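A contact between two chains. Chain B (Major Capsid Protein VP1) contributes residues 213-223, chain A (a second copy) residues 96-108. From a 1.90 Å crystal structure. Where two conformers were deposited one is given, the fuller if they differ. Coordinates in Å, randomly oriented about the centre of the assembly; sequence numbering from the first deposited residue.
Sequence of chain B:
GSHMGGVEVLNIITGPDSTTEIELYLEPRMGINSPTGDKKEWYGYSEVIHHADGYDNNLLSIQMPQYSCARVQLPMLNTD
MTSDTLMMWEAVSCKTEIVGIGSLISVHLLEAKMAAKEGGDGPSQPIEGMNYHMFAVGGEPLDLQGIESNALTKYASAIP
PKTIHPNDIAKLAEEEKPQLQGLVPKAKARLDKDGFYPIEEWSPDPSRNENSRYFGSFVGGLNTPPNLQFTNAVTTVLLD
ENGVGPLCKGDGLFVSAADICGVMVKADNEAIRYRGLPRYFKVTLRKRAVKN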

ATOM      1  N   ARG B 213      18.450 -18.813   3.363  1.00 20.88           N
ATOM      2  CA  ARG B 213      17.206 -18.013   3.490  1.00 20.35           C
ATOM      3  C   ARG B 213      17.240 -16.918   2.435  1.00 21.03           C
ATOM      4  O   ARG B 213      18.231 -16.192   2.383  1.00 21.35           O
ATOM      5  CB  ARG B 213      17.072 -17.381   4.870  1.00 23.69           C
ATOM      6  CG  ARG B 213      17.115 -18.370   6.022  1.00 27.90           C
ATOM      7  CD  ARG B 213      16.018 -19.418   6.014  1.00 30.86           C
ATOM      8  NE  ARG B 213      16.263 -20.142   7.257  1.00 38.06           N
ATOM      9  CZ  ARG B 213      16.957 -21.276   7.414  1.00 34.01           C
ATOM     10  NH1 ARG B 213      17.477 -21.953   6.396  1.00 35.26           N
ATOM     11  NH2 ARG B 213      17.105 -21.737   8.637  1.00 34.51           N
ATOM     12  N   TYR B 214      16.216 -16.836   1.590  1.00 19.34           N
ATOM     13  CA  TYR B 214      16.124 -15.750   0.583  1.00 20.61           C
ATOM     14  C   TYR B 214      14.797 -14.987   0.749  1.00 20.72           C
ATOM     15  O   TYR B 214      13.776 -15.556   1.236  1.00 19.40           O
ATOM     16  CB  TYR B 214      16.379 -16.303  -0.809  1.00 20.14           C
ATOM     17  CG  TYR B 214      15.339 -17.257  -1.312  1.00 21.25           C
ATOM     18  CD1 TYR B 214      14.189 -16.785  -1.915  1.00 21.64           C
ATOM     19  CD2 TYR B 214      15.505 -18.622  -1.189  1.00 21.33           C
ATOM     20  CE1 TYR B 214      13.209 -17.643  -2.358  1.00 20.21           C
ATOM     21  CE2 TYR B 214      14.548 -19.504  -1.662  1.00 21.85           C
ATOM     22  CZ  TYR B 214      13.404 -19.009  -2.248  1.00 22.56           C
ATOM     23  OH  TYR B 214      12.484 -19.864  -2.750  1.00 23.09           O
ATOM     24  N   PHE B 215      14.858 -13.692   0.426  1.00 21.18           N
ATOM     25  CA  PHE B 215      13.771 -12.708   0.626  1.00 21.14           C
ATOM     26  C   PHE B 215      13.720 -11.843  -0.624  1.00 20.85           C
ATOM     27  O   PHE B 215      14.740 -11.281  -0.949  1.00 19.68           O
ATOM     28  CB  PHE B 215      14.032 -11.861   1.868  1.00 23.50           C
ATOM     29  CG  PHE B 215      14.325 -12.635   3.127  1.00 23.47           C
ATOM     30  CD1 PHE B 215      15.614 -13.058   3.417  1.00 24.71           C
ATOM     31  CD2 PHE B 215      13.310 -12.926   4.023  1.00 24.31           C
ATOM     32  CE1 PHE B 215      15.877 -13.765   4.577  1.00 24.33           C
ATOM     33  CE2 PHE B 215      13.585 -13.622   5.187  1.00 23.82           C
ATOM     34  CZ  PHE B 215      14.859 -14.043   5.456  1.00 25.20           C
ATOM     35  N   GLY B 216      12.588 -11.826  -1.323  1.00 21.30           N
ATOM     36  CA  GLY B 216      12.485 -11.194  -2.646  1.00 22.16           C
ATOM     37  C   GLY B 216      11.214 -10.382  -2.779  1.00 22.03           C
ATOM     38  O   GLY B 216      10.161 -10.797  -2.254  1.00 22.60           O
ATOM     39  N   SER B 217      11.295  -9.295  -3.535  0.60 20.32           N
ATOM     40  CA  SER B 217      10.150  -8.418  -3.862  0.60 20.94           C
ATOM     41  C   SER B 217      10.303  -7.920  -5.303  0.60 21.57           C
ATOM     42  O   SER B 217      11.425  -7.547  -5.701  0.60 20.20           O
ATOM     43  CB  SER B 217      10.064  -7.287  -2.871  0.60 22.08           C
ATOM     44  OG  SER B 217       9.215  -6.254  -3.341  0.60 20.83           O
ATOM     45  N   PHE B 218       9.215  -7.905  -6.066  1.00 19.33           N
ATOM     46  CA  PHE B 218       9.229  -7.355  -7.432  1.00 20.22           C
ATOM     47  C   PHE B 218       8.021  -6.449  -7.579  1.00 20.77           C
ATOM     48  O   PHE B 218       6.904  -6.859  -7.201  1.00 19.82           O
ATOM     49  CB  PHE B 218       9.243  -8.496  -8.445  1.00 21.03           C
ATOM     50  CG  PHE B 218       8.996  -8.051  -9.858  1.00 20.41           C
ATOM     51  CD1 PHE B 218       9.959  -7.337 -10.540  1.00 22.06           C
ATOM     52  CD2 PHE B 218       7.795  -8.344 -10.494  1.00 22.41           C
ATOM     53  CE1 PHE B 218       9.742  -6.923 -11.846  1.00 23.11           C
ATOM     54  CE2 PHE B 218       7.557  -7.886 -11.779  1.00 22.16           C
ATOM     55  CZ  PHE B 218       8.536  -7.198 -12.454  1.00 22.39           C
ATOM     56  N   VAL B 219       8.253  -5.260  -8.114  1.00 20.24           N
ATOM     57  CA  VAL B 219       7.184  -4.375  -8.623  1.00 21.20           C
ATOM     58  C   VAL B 219       7.515  -4.050 -10.066  1.00 20.74           C
ATOM     59  O   VAL B 219       8.552  -3.415 -10.295  1.00 21.21           O
ATOM     60  CB  VAL B 219       7.060  -3.112  -7.768  1.00 21.67           C
ATOM     61  CG1 VAL B 219       5.891  -2.290  -8.237  1.00 23.35           C
ATOM     62  CG2 VAL B 219       6.949  -3.450  -6.290  1.00 22.06           C
ATOM     63  N   GLY B 220       6.652  -4.447 -11.000  1.00 19.49           N
ATOM     64  CA  GLY B 220       6.970  -4.323 -12.424  1.00 21.76           C
ATOM     65  C   GLY B 220       6.522  -3.017 -13.070  1.00 23.38           C
ATOM     66  O   GLY B 220       6.257  -2.001 -12.371  1.00 23.44           O
ATOM     67  N   GLY B 221       6.519  -3.046 -14.397  1.00 24.66           N
ATOM     68  CA  GLY B 221       6.168  -1.918 -15.277  1.00 24.56           C
ATOM     69  C   GLY B 221       7.327  -0.963 -15.450  1.00 25.05           C
ATOM     70  O   GLY B 221       8.371  -1.103 -14.745  1.00 24.53           O
ATOM     71  N   LEU B 222       7.132   0.042 -16.297  1.00 25.65           N
ATOM     72  CA  LEU B 222       8.191   1.012 -16.671  1.00 26.11           C
ATOM     73  C   LEU B 222       8.034   2.349 -15.953  1.00 27.39           C
ATOM     74  O   LEU B 222       9.032   3.087 -15.909  1.00 29.46           O
ATOM     75  CB  LEU B 222       8.200   1.175 -18.194  1.00 25.83           C
ATOM     76  CG  LEU B 222       8.844  -0.008 -18.922  1.00 26.04           C
ATOM     77  CD1 LEU B 222       8.528   0.028 -20.406  1.00 30.03           C
ATOM     78  CD2 LEU B 222      10.341   0.001 -18.712  1.00 26.99           C
ATOM     79  N   ASN B 223       6.870   2.656 -15.402  1.00 28.84           N
ATOM     80  CA  ASN B 223       6.585   4.016 -14.866  1.00 31.71           C
ATOM     81  C   ASN B 223       6.410   3.981 -13.346  1.00 29.75           C
ATOM     82  O   ASN B 223       6.177   5.062 -12.745  1.00 28.41           O
ATOM     83  CB  ASN B 223       5.360   4.613 -15.548  1.00 35.93           C
ATOM     84  CG  ASN B 223       5.542   4.634 -17.046  1.00 40.21           C
ATOM     85  OD1 ASN B 223       4.804   3.975 -17.769  1.00 49.78           O
ATOM     86  ND2 ASN B 223       6.571   5.329 -17.495  1.00 45.19           N
TER
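Chain A 96-108: TEIVGIGSLISVH

Chain A runs alongside chain B in the same overall sense: Glu A97 meets Tyr B214 in the chain B strand, and the last contact, at Val A107, meets the loop after that strand. No backbone hydrogen bond joins the two stretches directly; side chains and one water make the contact.

Thr A96 to Ile A98 end a strand. Glu A97 points toward chain B, with chi1 t. Its OE2 accepts a hydrogen bond of 2.7 Å from Tyr B214 OH, near the plane of the tyrosine ring. Val A99 and Gly A100 stay out of contact. Gly A100 has positive phi, which favours glycine.

Residues 101 to 105 form a 3-10 segment that packs on Phe B218, the residue with the largest area covered here. Ile A101 CG2 lies 3.5 Å from Phe B218 CB, and Ile A101 O sits over one face of the ring. Leu A104 CB is 3.7 Å from Phe B218 CE2. Ile A105 CG2 is 3.8 Å from Phe B218 CE1. Water 1 bridges the backbones: it donates to Leu A104 O at 3.1 Å and accepts from Gly B221 N at 3.0 Å.

Beyond the turn the chain is extended at Ser A106. Val A107 then points toward chain B, and its CG1 lies 4.0 Å from Leu B222 CD2. His A108 is out of reach.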

ATOM      1  N   THR A  96       4.819 -22.062  -0.162  1.00 21.28           N
ATOM      2  CA  THR A  96       4.430 -21.948  -1.578  1.00 22.21           C
ATOM      3  C   THR A  96       5.179 -20.762  -2.172  1.00 22.40           C
ATOM      4  O   THR A  96       5.441 -19.774  -1.459  1.00 20.66           O
ATOM      5  CB  THR A  96       2.903 -21.941  -1.732  1.00 22.51           C
ATOM      6  OG1 THR A  96       2.647 -22.018  -3.127  1.00 23.29           O
ATOM      7  CG2 THR A  96       2.245 -20.707  -1.155  1.00 23.51           C
ATOM      8  N   GLU A  97       5.523 -20.868  -3.438  1.00 19.92           N
ATOM      9  CA  GLU A  97       6.332 -19.843  -4.104  1.00 22.45           C
ATOM     10  C   GLU A  97       5.927 -19.765  -5.566  1.00 21.18           C
ATOM     11  O   GLU A  97       5.790 -20.826  -6.202  1.00 19.70           O
ATOM     12  CB  GLU A  97       7.798 -20.231  -4.000  1.00 25.60           C
ATOM     13  CG  GLU A  97       8.692 -19.258  -4.691  1.00 29.60           C
ATOM     14  CD  GLU A  97       9.375 -18.341  -3.713  1.00 36.66           C
ATOM     15  OE1 GLU A  97       8.657 -17.787  -2.839  1.00 41.31           O
ATOM     16  OE2 GLU A  97      10.622 -18.223  -3.819  1.00 40.28           O
ATOM     17  N   ILE A  98       5.748 -18.549  -6.078  1.00 21.55           N
ATOM     18  CA  ILE A  98       5.678 -18.305  -7.543  1.00 21.67           C
ATOM     19  C   ILE A  98       7.102 -18.296  -8.087  1.00 21.14           C
ATOM     20  O   ILE A  98       7.919 -17.428  -7.679  1.00 21.36           O
ATOM     21  CB  ILE A  98       4.953 -16.987  -7.830  1.00 22.58           C
ATOM     22  CG1 ILE A  98       3.559 -16.980  -7.220  1.00 23.90           C
ATOM     23  CG2 ILE A  98       4.924 -16.668  -9.317  1.00 22.90           C
ATOM     24  CD1 ILE A  98       3.013 -15.591  -7.018  1.00 25.84           C
ATOM     25  N   VAL A  99       7.397 -19.173  -9.027  1.00 20.79           N
ATOM     26  CA  VAL A  99       8.790 -19.324  -9.540  1.00 22.31           C
ATOM     27  C   VAL A  99       8.942 -18.620 -10.882  1.00 21.07           C
ATOM     28  O   VAL A  99       8.032 -18.746 -11.729  1.00 24.34           O
ATOM     29  CB  VAL A  99       9.210 -20.805  -9.641  1.00 26.05           C
ATOM     30  CG1 VAL A  99      10.597 -20.931 -10.227  1.00 27.36           C
ATOM     31  CG2 VAL A  99       9.193 -21.444  -8.266  1.00 28.21           C
ATOM     32  N   GLY A 100      10.048 -17.900 -11.048  1.00 22.00           N
ATOM     33  CA  GLY A 100      10.412 -17.210 -12.296  1.00 21.13           C
ATOM     34  C   GLY A 100       9.964 -15.757 -12.329  1.00 20.54           C
ATOM     35  O   GLY A 100       9.827 -15.210 -13.430  1.00 22.26           O
ATOM     36  N   ILE A 101       9.824 -15.109 -11.168  1.00 21.66           N
ATOM     37  CA  ILE A 101       9.322 -13.712 -11.053  1.00 21.19           C
ATOM     38  C   ILE A 101      10.299 -12.772 -11.767  1.00 21.47           C
ATOM     39  O   ILE A 101       9.841 -11.826 -12.428  1.00 21.91           O
ATOM     40  CB  ILE A 101       9.080 -13.351  -9.577  1.00 20.82           C
ATOM     41  CG1 ILE A 101       7.840 -14.098  -9.072  1.00 20.86           C
ATOM     42  CG2 ILE A 101       8.999 -11.834  -9.375  1.00 20.99           C
ATOM     43  CD1 ILE A 101       7.593 -14.015  -7.558  1.00 20.64           C
ATOM     44  N   GLY A 102      11.592 -13.075 -11.695  1.00 22.77           N
ATOM     45  CA  GLY A 102      12.658 -12.315 -12.362  1.00 21.72           C
ATOM     46  C   GLY A 102      12.437 -12.171 -13.854  1.00 20.28           C
ATOM     47  O   GLY A 102      12.775 -11.105 -14.387  1.00 20.03           O
ATOM     48  N   SER A 103      11.872 -13.189 -14.508  1.00 20.15           N
ATOM     49  CA  SER A 103      11.512 -13.183 -15.957  1.00 19.33           C
ATOM     50  C   SER A 103      10.576 -12.015 -16.292  1.00 19.90           C
ATOM     51  O   SER A 103      10.599 -11.513 -17.419  1.00 20.00           O
ATOM     52  CB  SER A 103      10.959 -14.539 -16.398  1.00 18.71           C
ATOM     53  OG  SER A 103       9.592 -14.733 -16.042  1.00 20.56           O
ATOM     54  N   LEU A 104       9.854 -11.488 -15.323  1.00 21.41           N
ATOM     55  CA  LEU A 104       8.893 -10.398 -15.583  1.00 21.33           C
ATOM     56  C   LEU A 104       9.589  -9.043 -15.760  1.00 20.77           C
ATOM     57  O   LEU A 104       8.854  -8.077 -16.058  1.00 20.15           O
ATOM     58  CB  LEU A 104       7.875 -10.369 -14.436  1.00 21.27           C
ATOM     59  CG  LEU A 104       7.097 -11.660 -14.212  1.00 22.27           C
ATOM     60  CD1 LEU A 104       6.193 -11.511 -13.008  1.00 22.53           C
ATOM     61  CD2 LEU A 104       6.281 -12.070 -15.449  1.00 23.84           C
ATOM     62  N   ILE A 105      10.916  -8.934 -15.606  1.00 21.59           N
ATOM     63  CA  ILE A 105      11.658  -7.668 -15.904  1.00 21.81           C
ATOM     64  C   ILE A 105      11.825  -7.497 -17.421  1.00 21.87           C
ATOM     65  O   ILE A 105      12.122  -6.371 -17.821  1.00 22.42           O
ATOM     66  CB  ILE A 105      13.025  -7.559 -15.190  1.00 22.40           C
ATOM     67  CG1 ILE A 105      14.087  -8.440 -15.858  1.00 22.26           C
ATOM     68  CG2 ILE A 105      12.881  -7.850 -13.692  1.00 25.16           C
ATOM     69  CD1 ILE A 105      15.534  -8.132 -15.470  1.00 25.55           C
ATOM     70  N   SER A 106      11.620  -8.529 -18.254  1.00 22.94           N
ATOM     71  CA  SER A 106      11.926  -8.455 -19.709  1.00 22.90           C
ATOM     72  C   SER A 106      11.222  -7.259 -20.347  1.00 23.21           C
ATOM     73  O   SER A 106       9.981  -7.130 -20.202  1.00 22.44           O
ATOM     74  CB  SER A 106      11.571  -9.688 -20.478  1.00 23.65           C
ATOM     75  OG  SER A 106      11.948  -9.516 -21.849  1.00 26.13           O
ATOM     76  N   VAL A 107      11.989  -6.448 -21.077  1.00 21.05           N
ATOM     77  CA  VAL A 107      11.438  -5.358 -21.917  1.00 22.84           C
ATOM     78  C   VAL A 107      11.896  -5.624 -23.360  1.00 22.78           C
ATOM     79  O   VAL A 107      11.983  -4.684 -24.140  1.00 22.83           O
ATOM     80  CB  VAL A 107      11.780  -3.964 -21.358  1.00 23.45           C
ATOM     81  CG1 VAL A 107      11.135  -3.735 -20.001  1.00 26.52           C
ATOM     82  CG2 VAL A 107      13.269  -3.700 -21.225  1.00 25.28           C
ATOM     83  N   HIS A 108      12.016  -6.903 -23.730  1.00 23.07           N
ATOM     84  CA  HIS A 108      12.257  -7.347 -25.133  1.00 23.15           C
ATOM     85  C   HIS A 108      11.320  -8.522 -25.449  1.00 24.20           C
ATOM     86  O   HIS A 108      11.732  -9.492 -26.065  1.00 22.32           O
ATOM     87  CB  HIS A 108      13.738  -7.636 -25.347  1.00 22.36           C
ATOM     88  CG  HIS A 108      14.319  -8.527 -24.311  1.00 21.52           C
ATOM     89  ND1 HIS A 108      14.062  -9.877 -24.281  1.00 23.01           N
ATOM     90  CD2 HIS A 108      15.174  -8.273 -23.294  1.00 23.13           C
ATOM     91  CE1 HIS A 108      14.691 -10.412 -23.249  1.00 22.86           C
ATOM     92  NE2 HIS A 108      15.404  -9.455 -22.653  1.00 22.50           N
TER
HETATM   93  O   HOH W   1       6.811  -5.937 -15.315  1.00 21.66           O